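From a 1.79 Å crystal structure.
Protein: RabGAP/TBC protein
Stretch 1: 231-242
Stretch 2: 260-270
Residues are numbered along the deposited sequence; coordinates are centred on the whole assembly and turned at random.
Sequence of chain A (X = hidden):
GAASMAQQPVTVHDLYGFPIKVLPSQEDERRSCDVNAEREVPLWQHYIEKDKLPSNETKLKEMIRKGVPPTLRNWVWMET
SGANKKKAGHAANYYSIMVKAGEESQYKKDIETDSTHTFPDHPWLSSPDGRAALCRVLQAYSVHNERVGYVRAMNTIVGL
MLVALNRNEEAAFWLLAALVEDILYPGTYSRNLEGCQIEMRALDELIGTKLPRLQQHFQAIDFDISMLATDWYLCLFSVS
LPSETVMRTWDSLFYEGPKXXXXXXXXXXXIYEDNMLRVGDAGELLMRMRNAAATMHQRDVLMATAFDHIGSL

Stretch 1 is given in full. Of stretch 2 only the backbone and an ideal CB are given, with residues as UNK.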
# COMPACT_ATOMS: atom_id res chain seq x y z
N ASP A 231 -9.45 -5.50 -5.05
CA ASP A 231 -9.13 -4.90 -3.76
C ASP A 231 -7.62 -4.71 -3.63
O ASP A 231 -7.16 -3.80 -2.96
CB ASP A 231 -9.65 -5.73 -2.59
CG ASP A 231 -11.18 -5.71 -2.49
OD1 ASP A 231 -11.82 -4.72 -2.94
OD2 ASP A 231 -11.73 -6.69 -1.95
N TRP A 232 -6.83 -5.57 -4.26
CA TRP A 232 -5.39 -5.43 -4.11
C TRP A 232 -5.01 -4.07 -4.65
O TRP A 232 -4.22 -3.33 -4.05
CB TRP A 232 -4.62 -6.50 -4.85
CG TRP A 232 -4.64 -7.83 -4.20
CD1 TRP A 232 -5.15 -8.17 -2.97
CD2 TRP A 232 -4.10 -9.04 -4.75
NE1 TRP A 232 -4.95 -9.50 -2.72
CE2 TRP A 232 -4.31 -10.06 -3.79
CE3 TRP A 232 -3.46 -9.35 -5.95
CZ2 TRP A 232 -3.92 -11.37 -4.01
CZ3 TRP A 232 -3.07 -10.67 -6.17
CH2 TRP A 232 -3.31 -11.66 -5.20
N TYR A 233 -5.56 -3.77 -5.82
CA TYR A 233 -5.17 -2.60 -6.54
C TYR A 233 -5.77 -1.34 -5.93
O TYR A 233 -5.06 -0.36 -5.64
CB TYR A 233 -5.63 -2.74 -7.95
CG TYR A 233 -4.83 -3.67 -8.80
CD1 TYR A 233 -3.60 -4.16 -8.41
CD2 TYR A 233 -5.31 -4.02 -10.05
CE1 TYR A 233 -2.86 -4.97 -9.27
CE2 TYR A 233 -4.61 -4.81 -10.88
CZ TYR A 233 -3.40 -5.29 -10.51
OH TYR A 233 -2.72 -6.08 -11.44
N LEU A 234 -7.09 -1.35 -5.75
CA LEU A 234 -7.75 -0.14 -5.26
C LEU A 234 -7.26 0.25 -3.86
O LEU A 234 -7.13 1.43 -3.53
CB LEU A 234 -9.27 -0.31 -5.23
CG LEU A 234 -10.01 -0.45 -6.55
CD1 LEU A 234 -11.48 -0.72 -6.31
CD2 LEU A 234 -9.80 0.80 -7.42
N CYS A 235 -7.04 -0.74 -3.01
CA CYS A 235 -6.64 -0.47 -1.63
C CYS A 235 -5.15 -0.53 -1.44
O CYS A 235 -4.67 -0.43 -0.34
CB CYS A 235 -7.31 -1.46 -0.68
SG CYS A 235 -9.11 -1.36 -0.78
N LEU A 236 -4.42 -0.67 -2.54
CA LEU A 236 -2.97 -0.77 -2.51
C LEU A 236 -2.49 -1.79 -1.49
O LEU A 236 -1.60 -1.50 -0.70
CB LEU A 236 -2.33 0.57 -2.18
CG LEU A 236 -2.86 1.72 -2.99
CD1 LEU A 236 -2.29 3.02 -2.41
CD2 LEU A 236 -2.47 1.50 -4.44
N PHE A 237 -3.12 -2.97 -1.54
CA PHE A 237 -2.88 -4.11 -0.64
C PHE A 237 -3.22 -3.90 0.83
O PHE A 237 -3.00 -4.81 1.63
CB PHE A 237 -1.41 -4.58 -0.76
CG PHE A 237 -1.02 -5.01 -2.16
CD1 PHE A 237 -1.53 -6.19 -2.71
CD2 PHE A 237 -0.19 -4.22 -2.94
CE1 PHE A 237 -1.20 -6.56 -4.00
CE2 PHE A 237 0.13 -4.58 -4.23
CZ PHE A 237 -0.37 -5.75 -4.76
N SER A 238 -3.80 -2.75 1.20
CA SER A 238 -3.87 -2.41 2.59
C SER A 238 -4.88 -3.29 3.35
O SER A 238 -4.75 -3.43 4.57
CB SER A 238 -4.22 -0.92 2.80
OG SER A 238 -5.44 -0.51 2.18
N VAL A 239 -5.86 -3.87 2.66
CA VAL A 239 -6.84 -4.76 3.30
C VAL A 239 -6.54 -6.24 3.03
O VAL A 239 -7.38 -7.09 3.29
CB VAL A 239 -8.29 -4.49 2.85
CG1 VAL A 239 -8.62 -2.98 2.95
CG2 VAL A 239 -8.52 -4.94 1.44
N SER A 240 -5.35 -6.53 2.51
CA SER A 240 -5.04 -7.85 2.01
C SER A 240 -3.82 -8.47 2.63
O SER A 240 -3.79 -9.68 2.87
CB SER A 240 -4.88 -7.77 0.50
OG SER A 240 -6.14 -7.52 -0.09
N LEU A 241 -2.80 -7.64 2.91
CA LEU A 241 -1.51 -8.13 3.37
C LEU A 241 -1.19 -7.62 4.77
O LEU A 241 -1.75 -6.60 5.19
CB LEU A 241 -0.39 -7.73 2.41
CG LEU A 241 -0.53 -7.95 0.91
CD1 LEU A 241 0.75 -7.50 0.20
CD2 LEU A 241 -0.86 -9.42 0.54
N PRO A 242 -0.31 -8.32 5.50
CA PRO A 242 0.18 -7.79 6.77
C PRO A 242 0.78 -6.42 6.58
O PRO A 242 1.38 -6.16 5.56
CB PRO A 242 1.25 -8.79 7.19
CG PRO A 242 0.79 -10.07 6.58
CD PRO A 242 0.23 -9.67 5.24
N UNK A 260 4.33 -1.22 -9.99
CA UNK A 260 4.51 -2.01 -8.77
C UNK A 260 3.24 -2.82 -8.43
O UNK A 260 3.30 -3.93 -7.88
CB UNK A 260 4.88 -1.09 -7.60
N UNK A 261 2.07 -2.27 -8.73
CA UNK A 261 0.86 -2.97 -8.32
C UNK A 261 0.77 -4.32 -9.04
O UNK A 261 0.59 -5.34 -8.39
CB UNK A 261 -0.38 -2.12 -8.61
N UNK A 262 0.95 -4.35 -10.36
CA UNK A 262 0.78 -5.63 -11.02
C UNK A 262 2.03 -6.49 -10.80
O UNK A 262 1.93 -7.71 -10.80
CB UNK A 262 0.51 -5.44 -12.51
N UNK A 263 3.19 -5.89 -10.55
CA UNK A 263 4.38 -6.73 -10.33
C UNK A 263 4.25 -7.47 -9.02
O UNK A 263 4.64 -8.65 -8.91
CB UNK A 263 5.66 -5.89 -10.34
N UNK A 264 3.70 -6.81 -8.01
CA UNK A 264 3.54 -7.46 -6.72
C UNK A 264 2.37 -8.48 -6.80
O UNK A 264 2.40 -9.55 -6.22
CB UNK A 264 3.29 -6.42 -5.63
N UNK A 265 1.32 -8.11 -7.50
CA UNK A 265 0.19 -9.00 -7.68
C UNK A 265 0.63 -10.31 -8.34
O UNK A 265 0.26 -11.41 -7.89
CB UNK A 265 -0.89 -8.32 -8.52
N UNK A 266 1.44 -10.20 -9.39
CA UNK A 266 1.93 -11.40 -10.09
C UNK A 266 2.78 -12.22 -9.13
O UNK A 266 2.68 -13.45 -9.10
CB UNK A 266 2.73 -11.03 -11.34
N UNK A 267 3.62 -11.54 -8.34
CA UNK A 267 4.50 -12.24 -7.40
C UNK A 267 3.67 -13.04 -6.40
O UNK A 267 4.02 -14.16 -6.05
CB UNK A 267 5.41 -11.25 -6.67
N UNK A 268 2.57 -12.47 -5.92
CA UNK A 268 1.67 -13.21 -5.03
C UNK A 268 1.14 -14.47 -5.66
O UNK A 268 1.04 -15.50 -5.01
CB UNK A 268 0.50 -12.33 -4.61
N UNK A 269 0.77 -14.38 -6.94
CA UNK A 269 0.24 -15.53 -7.63
C UNK A 269 1.33 -16.57 -7.89
O UNK A 269 1.06 -17.77 -7.85
CB UNK A 269 -0.41 -15.10 -8.94
N UNK A 270 2.56 -16.12 -8.16
CA UNK A 270 3.67 -17.03 -8.36
C UNK A 270 3.95 -17.81 -7.08
O UNK A 270 4.14 -19.04 -7.09
CB UNK A 270 4.92 -16.27 -8.81

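Stretch 2 is helical throughout, with backbone hydrogen bonds from N of 264-270 to O of 260-266, and it meets stretch 1 without any hydrogen bond across the contact. Stretch 1 offers it an almost wholly apolar surface: the rings of Trp 232, Tyr 233 and Phe 237, flanked by Leu 236 and Leu 241.

At position 260, CA-to-CB points sideways and no atom of stretch 1 lies within 5.5 Å of the ideal CB. The contact imposes little here, so many side chains would suit, apolar or polar. The residue is Ile 260, whose end leads away from stretch 1.

Position 261 is more constrained. Its ideal CB lies 3.8 Å from Tyr 233 CD1 and 5.0 Å from Phe 237 CE2, and Leu 236 CD2 lies beyond. A branched or flexible aliphatic side chain of medium size, such as leucine, isoleucine or methionine, would suit this hydrophobic gap, whereas a charge would find no partner. Leu 261 fills it in the m, t rotamer: CB packs on Tyr 233 CD1, and CD2 reaches both Leu 236 CD2 at 3.8 Å and Phe 237 CE2 at 4.0 Å. Its carbonyl O also lies at the edges of two rings, 3.6 Å from Tyr 233 CE1 and 3.8 Å from Phe 237 CZ.

At 262 the ideal CB is 3.5 Å from Tyr 233 OH, but CA-to-CB runs sideways, leaving room for a long side chain to turn outward. A polar group able to meet the hydroxyl would be reasonable, as would an apolar one. The residue is Phe 262, with chi1 p; its CB sits 3.4 Å from Tyr 233 OH while the ring leads away, and that hydroxyl is left without a hydrogen-bonding partner.

Position 263 points away, so many residues would serve, including long polar ones. Arg 263 extends from it without touching stretch 1.

At 264 CA-to-CB points toward stretch 1, with Phe 237 CZ 3.8 Å from the ideal CB. A compact aliphatic residue fits well. Val 264, with chi1 t, places CG1 3.6 Å from Phe 237 CZ.

Position 265 is the most crowded: its ideal CB lies 3.8 Å from Trp 232 CE3, 4.0 Å from Tyr 233 CE1 and 4.6 Å from Phe 237 CZ. A small residue, alanine, glycine or perhaps serine, is favoured. Ala 265 sets its methyl against Trp 232 and Tyr 233.

At 266 CA-to-CB points away and 267 is out of reach, so many residues would serve; they are Leu 266 and Ala 267.

At 268 CA-to-CB again points toward stretch 1, and the ideal CB lies 3.9 Å from Trp 232 CH2, with Leu 241 farther off. A long, flexible apolar chain could span both. Met 268, m at all three chi angles, does so: CB packs on Trp 232 CH2 and CE reaches Leu 241 CD2, also at 3.9 Å.

At 269 CA-to-CB points sideways and no atom of stretch 1 lies within 5.5 Å of the ideal CB; an apolar side chain of medium length, such as leucine or methionine, could still reach the indole. Leu 269 brings CD2 to the ring edge, 4.1 Å from Trp 232 CH2.

Position 270 is out of reach and tolerant; it is Lys 270.

Stretch 2 260-270: ILFRVALAMLK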
# COMPACT_ATOMS: atom_id res chain seq x y z
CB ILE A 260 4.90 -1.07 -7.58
CG1 ILE A 260 6.25 -0.40 -7.85
CG2 ILE A 260 4.93 -1.81 -6.23
CD1 ILE A 260 7.43 -1.40 -7.93
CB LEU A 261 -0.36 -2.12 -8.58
CG LEU A 261 -0.37 -0.82 -7.75
CD1 LEU A 261 -1.63 -0.06 -8.10
CD2 LEU A 261 -0.26 -1.10 -6.22
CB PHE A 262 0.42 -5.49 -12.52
CG PHE A 262 1.48 -4.83 -13.40
CD1 PHE A 262 2.65 -5.49 -13.74
CD2 PHE A 262 1.25 -3.57 -13.96
CE1 PHE A 262 3.58 -4.91 -14.58
CE2 PHE A 262 2.18 -2.98 -14.81
CZ PHE A 262 3.33 -3.64 -15.13
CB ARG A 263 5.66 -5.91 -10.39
CG ARG A 263 5.94 -5.52 -11.82
CD ARG A 263 7.02 -4.48 -12.08
NE ARG A 263 7.18 -4.36 -13.54
CZ ARG A 263 7.82 -3.39 -14.18
NH1 ARG A 263 8.38 -2.38 -13.53
NH2 ARG A 263 7.89 -3.41 -15.49
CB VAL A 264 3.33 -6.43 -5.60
CG1 VAL A 264 2.96 -7.10 -4.28
CG2 VAL A 264 4.60 -5.64 -5.42
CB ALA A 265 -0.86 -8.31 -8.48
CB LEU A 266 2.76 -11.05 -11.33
CG LEU A 266 3.24 -12.33 -12.03
CD1 LEU A 266 2.04 -13.02 -12.71
CD2 LEU A 266 4.33 -12.06 -12.98
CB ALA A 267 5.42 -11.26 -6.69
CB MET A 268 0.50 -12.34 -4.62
CG MET A 268 0.87 -11.23 -3.72
SD MET A 268 1.27 -11.77 -2.06
CE MET A 268 -0.21 -12.64 -1.55
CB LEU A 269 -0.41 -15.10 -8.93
CG LEU A 269 -1.59 -14.13 -8.75
CD1 LEU A 269 -2.22 -13.69 -10.08
CD2 LEU A 269 -2.66 -14.74 -7.85
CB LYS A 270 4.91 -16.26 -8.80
CG LYS A 270 6.10 -17.10 -9.18
CD LYS A 270 7.05 -16.27 -10.02
CE LYS A 270 8.50 -16.46 -9.59
NZ LYS A 270 8.90 -17.88 -9.44
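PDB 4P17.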